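Local structure of homoserine kinase (Cytophaga hutchinsonii, 4P52) at residues A[76-81]-A[106-111]; A[174-177]-A[183-186]. The protein probably catalyses the ATP-dependent phosphorylation of L-homoserine to O-phospho-L-homoserine in threonine biosynthesis. All blocks are in the same frame, centred on the assembly; numbering follows the deposited sequence.

Contact 1: A[76-81]-A[106-111]; sequences GRLPKD and IELTKK
L78 meets L108 and K110 through a single methyl group, and the contact between 76-81 and 106-111 is entirely apolar. Its CD1 lies 3.9 Å from L108 CD2 and 4.1 Å from K110 CD, two residues further along strand 103-110. Both partners point their CB toward the loop, and the L78 side chain crosses each at about a right angle. L78 has CG anti to its own carbonyl carbon (chi1 -74°), which sends the branch down onto the strand although the CA atoms of L78 and L108 stay 10.2 Å apart. The summed buried surface is small, 88 Å², of which L78 contributes 50 Å².

No hydrogen bond or salt bridge joins the two segments. K110 offers L78 only its aliphatic part: the chain bends at chi2 and chi3, and NZ forms a salt bridge with D54 and a hydrogen bond with S120, at the start of helix 120-135. The backbone of L108 is hydrogen-bonded to S70 and T72 of strand 66-72, and the loop that follows that strand carries L78, which also packs on I71 and L114.

L114 and S120 belong to the glycine-rich segment that forms the phosphate-binding loop in GHMP kinases. Chemically, the contact separates two roles of K110, with the CD methylene against the L78 methyl and the amine committed to polar partners; between these two segments the attraction is that of apolar packing, with no polar bond across it.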
# COMPACT_ATOMS: atom_id res chain seq x y z
N GLY A 76 -18.32 -8.64 -35.23
CA GLY A 76 -17.49 -7.90 -36.18
C GLY A 76 -16.93 -6.59 -35.68
O GLY A 76 -16.58 -5.72 -36.48
N ARG A 77 -16.84 -6.43 -34.35
CA ARG A 77 -16.43 -5.16 -33.76
C ARG A 77 -14.91 -4.93 -33.78
O ARG A 77 -14.46 -3.79 -33.74
CB ARG A 77 -16.97 -5.04 -32.33
CG ARG A 77 -18.48 -4.85 -32.24
CD ARG A 77 -18.92 -4.73 -30.78
NE ARG A 77 -18.21 -3.65 -30.09
CZ ARG A 77 -18.22 -3.46 -28.77
NH1 ARG A 77 -18.91 -4.26 -27.97
NH2 ARG A 77 -17.53 -2.44 -28.24
N LEU A 78 -14.13 -6.01 -33.86
CA LEU A 78 -12.67 -5.92 -33.78
C LEU A 78 -12.01 -5.73 -35.14
O LEU A 78 -12.49 -6.29 -36.15
CB LEU A 78 -12.08 -7.16 -33.12
CG LEU A 78 -12.25 -7.32 -31.61
CD1 LEU A 78 -11.78 -8.73 -31.22
CD2 LEU A 78 -11.54 -6.22 -30.81
N PRO A 79 -10.89 -4.97 -35.17
CA PRO A 79 -10.12 -4.72 -36.41
C PRO A 79 -9.58 -6.00 -37.09
O PRO A 79 -8.78 -6.73 -36.50
CB PRO A 79 -8.97 -3.79 -35.96
CG PRO A 79 -8.97 -3.85 -34.46
CD PRO A 79 -10.35 -4.23 -34.01
N LYS A 80 -10.01 -6.25 -38.32
CA LYS A 80 -9.51 -7.38 -39.10
C LYS A 80 -8.10 -7.10 -39.68
O LYS A 80 -7.37 -8.03 -40.01
CB LYS A 80 -10.52 -7.76 -40.20
CG LYS A 80 -11.84 -8.42 -39.74
CD LYS A 80 -11.73 -9.95 -39.66
CE LYS A 80 -13.09 -10.68 -39.73
NZ LYS A 80 -13.02 -12.19 -39.72
N ASP A 81 -7.73 -5.83 -39.78
CA ASP A 81 -6.43 -5.43 -40.33
C ASP A 81 -5.31 -5.68 -39.32
O ASP A 81 -5.37 -5.21 -38.18
CB ASP A 81 -6.49 -3.94 -40.74
CG ASP A 81 -5.20 -3.44 -41.42
OD1 ASP A 81 -4.10 -3.56 -40.82
OD2 ASP A 81 -5.29 -2.88 -42.54
N ILE A 106 -3.70 -16.16 -37.67
CA ILE A 106 -4.32 -16.08 -36.37
C ILE A 106 -5.81 -16.29 -36.52
O ILE A 106 -6.42 -15.65 -37.35
CB ILE A 106 -4.09 -14.68 -35.75
CG1 ILE A 106 -2.59 -14.40 -35.63
CG2 ILE A 106 -4.83 -14.52 -34.41
CD1 ILE A 106 -2.25 -12.94 -35.52
N GLU A 107 -6.38 -17.19 -35.74
CA GLU A 107 -7.82 -17.29 -35.57
C GLU A 107 -8.07 -16.89 -34.12
O GLU A 107 -7.50 -17.48 -33.21
CB GLU A 107 -8.31 -18.71 -35.83
CG GLU A 107 -8.19 -19.15 -37.28
CD GLU A 107 -8.17 -20.67 -37.48
OE1 GLU A 107 -8.69 -21.41 -36.60
OE2 GLU A 107 -7.62 -21.15 -38.51
N LEU A 108 -8.90 -15.88 -33.91
CA LEU A 108 -9.18 -15.41 -32.55
C LEU A 108 -10.60 -15.71 -32.14
O LEU A 108 -11.53 -15.37 -32.85
CB LEU A 108 -8.87 -13.92 -32.45
CG LEU A 108 -9.47 -13.14 -31.26
CD1 LEU A 108 -9.01 -13.65 -29.89
CD2 LEU A 108 -9.15 -11.66 -31.40
N THR A 109 -10.78 -16.32 -30.97
CA THR A 109 -12.11 -16.60 -30.45
C THR A 109 -12.34 -15.86 -29.14
O THR A 109 -11.75 -16.20 -28.12
CB THR A 109 -12.29 -18.09 -30.14
OG1 THR A 109 -11.80 -18.88 -31.24
CG2 THR A 109 -13.75 -18.41 -29.88
N LYS A 110 -13.23 -14.87 -29.17
CA LYS A 110 -13.70 -14.22 -27.95
C LYS A 110 -14.69 -15.12 -27.23
O LYS A 110 -15.73 -15.48 -27.78
CB LYS A 110 -14.37 -12.87 -28.24
CG LYS A 110 -13.48 -11.89 -28.97
CD LYS A 110 -12.28 -11.46 -28.14
CE LYS A 110 -12.71 -10.57 -26.98
NZ LYS A 110 -11.55 -9.87 -26.35
N LYS A 111 -14.33 -15.48 -26.00
CA LYS A 111 -15.17 -16.28 -25.14
C LYS A 111 -15.62 -15.40 -23.99
O LYS A 111 -16.00 -15.88 -22.93
CB LYS A 111 -14.41 -17.52 -24.63
CG LYS A 111 -13.97 -18.49 -25.72
CD LYS A 111 -14.88 -19.71 -25.82
CE LYS A 111 -14.55 -20.73 -24.75
NZ LYS A 111 -14.87 -22.12 -25.19

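Contact 2: A[174-177]-A[183-186]; sequences VLVR and DVVK
R177 and D183 close one end of an antiparallel ladder whose strand directions differ by 157°. From the base outward, R177 CB sits 3.5 Å from D183 O, the carbonyl that accepts the R177 backbone N at 2.8 Å. CG leaves anti to the backbone N (chi1 -164°); bends at chi2 and chi3 then bring CD to 3.3 Å from D183 OD2. At the tip, NH1 forms a salt bridge to that OD2 at 2.6 Å, the oxygen lying at the guanidinium edge, near its plane, and using its anti lone pair, while the two flat groups stand 83° apart. N228 of the second subunit takes NE, and R246 of the second subunit also pairs with D183 OD2.

Inside the ladder, L175 and V185 exchange both backbone bonds, L175 N to V185 O and V185 N to L175 O. On the face toward helix 162-170, V174 CG1 meets V184 CG1 at 3.5 Å.

A leucine in place of R177 would probably leave D183 with R246 of the second subunit as its main cationic mate and N228 of that subunit without its donor. D183 OD2, paired with R177 of its own chain and R246 of the second subunit, probably links the hairpin end to the subunit interface by charge.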
# COMPACT_ATOMS: atom_id res chain seq x y z
N VAL A 174 -1.30 -9.73 -8.48
CA VAL A 174 -0.17 -8.89 -8.83
C VAL A 174 -0.29 -7.45 -8.32
O VAL A 174 -1.38 -6.84 -8.33
CB VAL A 174 0.01 -8.92 -10.37
CG1 VAL A 174 0.76 -7.71 -10.88
CG2 VAL A 174 0.69 -10.21 -10.81
N LEU A 175 0.84 -6.92 -7.85
CA LEU A 175 0.98 -5.49 -7.58
C LEU A 175 1.85 -4.88 -8.66
O LEU A 175 2.96 -5.37 -8.95
CB LEU A 175 1.59 -5.25 -6.19
CG LEU A 175 2.26 -3.90 -5.87
CD1 LEU A 175 1.21 -2.87 -5.54
CD2 LEU A 175 3.16 -4.03 -4.66
N VAL A 176 1.33 -3.82 -9.29
CA VAL A 176 2.11 -3.05 -10.26
C VAL A 176 2.62 -1.82 -9.54
O VAL A 176 1.89 -0.82 -9.33
CB VAL A 176 1.30 -2.62 -11.49
CG1 VAL A 176 2.19 -1.87 -12.48
CG2 VAL A 176 0.68 -3.84 -12.14
N ARG A 177 3.88 -1.91 -9.12
CA ARG A 177 4.45 -0.94 -8.24
C ARG A 177 4.81 0.35 -8.99
O ARG A 177 4.74 1.43 -8.40
CB ARG A 177 5.68 -1.57 -7.59
CG ARG A 177 6.20 -0.85 -6.37
CD ARG A 177 7.63 -0.46 -6.65
NE ARG A 177 7.75 0.94 -7.04
CZ ARG A 177 8.68 1.42 -7.87
NH1 ARG A 177 9.54 0.62 -8.46
NH2 ARG A 177 8.73 2.72 -8.12
N ASP A 183 7.43 -2.27 -13.02
CA ASP A 183 7.84 -2.97 -11.82
C ASP A 183 6.67 -3.76 -11.26
O ASP A 183 5.76 -3.21 -10.67
CB ASP A 183 8.38 -1.98 -10.79
CG ASP A 183 9.21 -2.66 -9.71
OD1 ASP A 183 9.40 -3.90 -9.75
OD2 ASP A 183 9.69 -1.95 -8.81
N VAL A 184 6.71 -5.07 -11.45
CA VAL A 184 5.59 -5.95 -11.15
C VAL A 184 5.98 -6.99 -10.10
O VAL A 184 7.06 -7.55 -10.14
CB VAL A 184 5.10 -6.64 -12.43
CG1 VAL A 184 4.07 -7.71 -12.09
CG2 VAL A 184 4.51 -5.60 -13.36
N VAL A 185 5.08 -7.23 -9.16
CA VAL A 185 5.37 -8.07 -8.01
C VAL A 185 4.23 -9.04 -7.85
O VAL A 185 3.10 -8.62 -7.73
CB VAL A 185 5.53 -7.20 -6.73
CG1 VAL A 185 5.73 -8.06 -5.49
CG2 VAL A 185 6.70 -6.25 -6.89
N LYS A 186 4.50 -10.34 -7.87
CA LYS A 186 3.44 -11.31 -7.63
C LYS A 186 3.28 -11.56 -6.13
O LYS A 186 4.25 -11.80 -5.43
CB LYS A 186 3.69 -12.63 -8.34
CG LYS A 186 2.50 -13.59 -8.14
CD LYS A 186 2.65 -14.97 -8.77
CE LYS A 186 2.75 -14.86 -10.28
NZ LYS A 186 2.32 -16.14 -10.88

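How the contacts relate
Contact 1 closes first along the chain: after strand 66-72 the loop holding 76-81 leads into helix 86-98, and the chain returns as strand 103-110, parallel to 66-72, in a beta-alpha-beta crossover. Helices 120-135, 146-157 and 162-170 follow before contact 2 closes the short beta hairpin of 173-178 and 183-187. The two are in series, neither nested nor crossing. The centres of contact 1 and contact 2 lie about 29 Å apart, on opposite sides of the chain's centre. The nearest atoms of contact 1 and contact 2 are about 20 Å apart. Both nevertheless reach the same mixed sheet: contact 1 ties a loop to strand 103-110, whereas contact 2 pairs 183-187 with 173-178 where the sheet meets the second subunit.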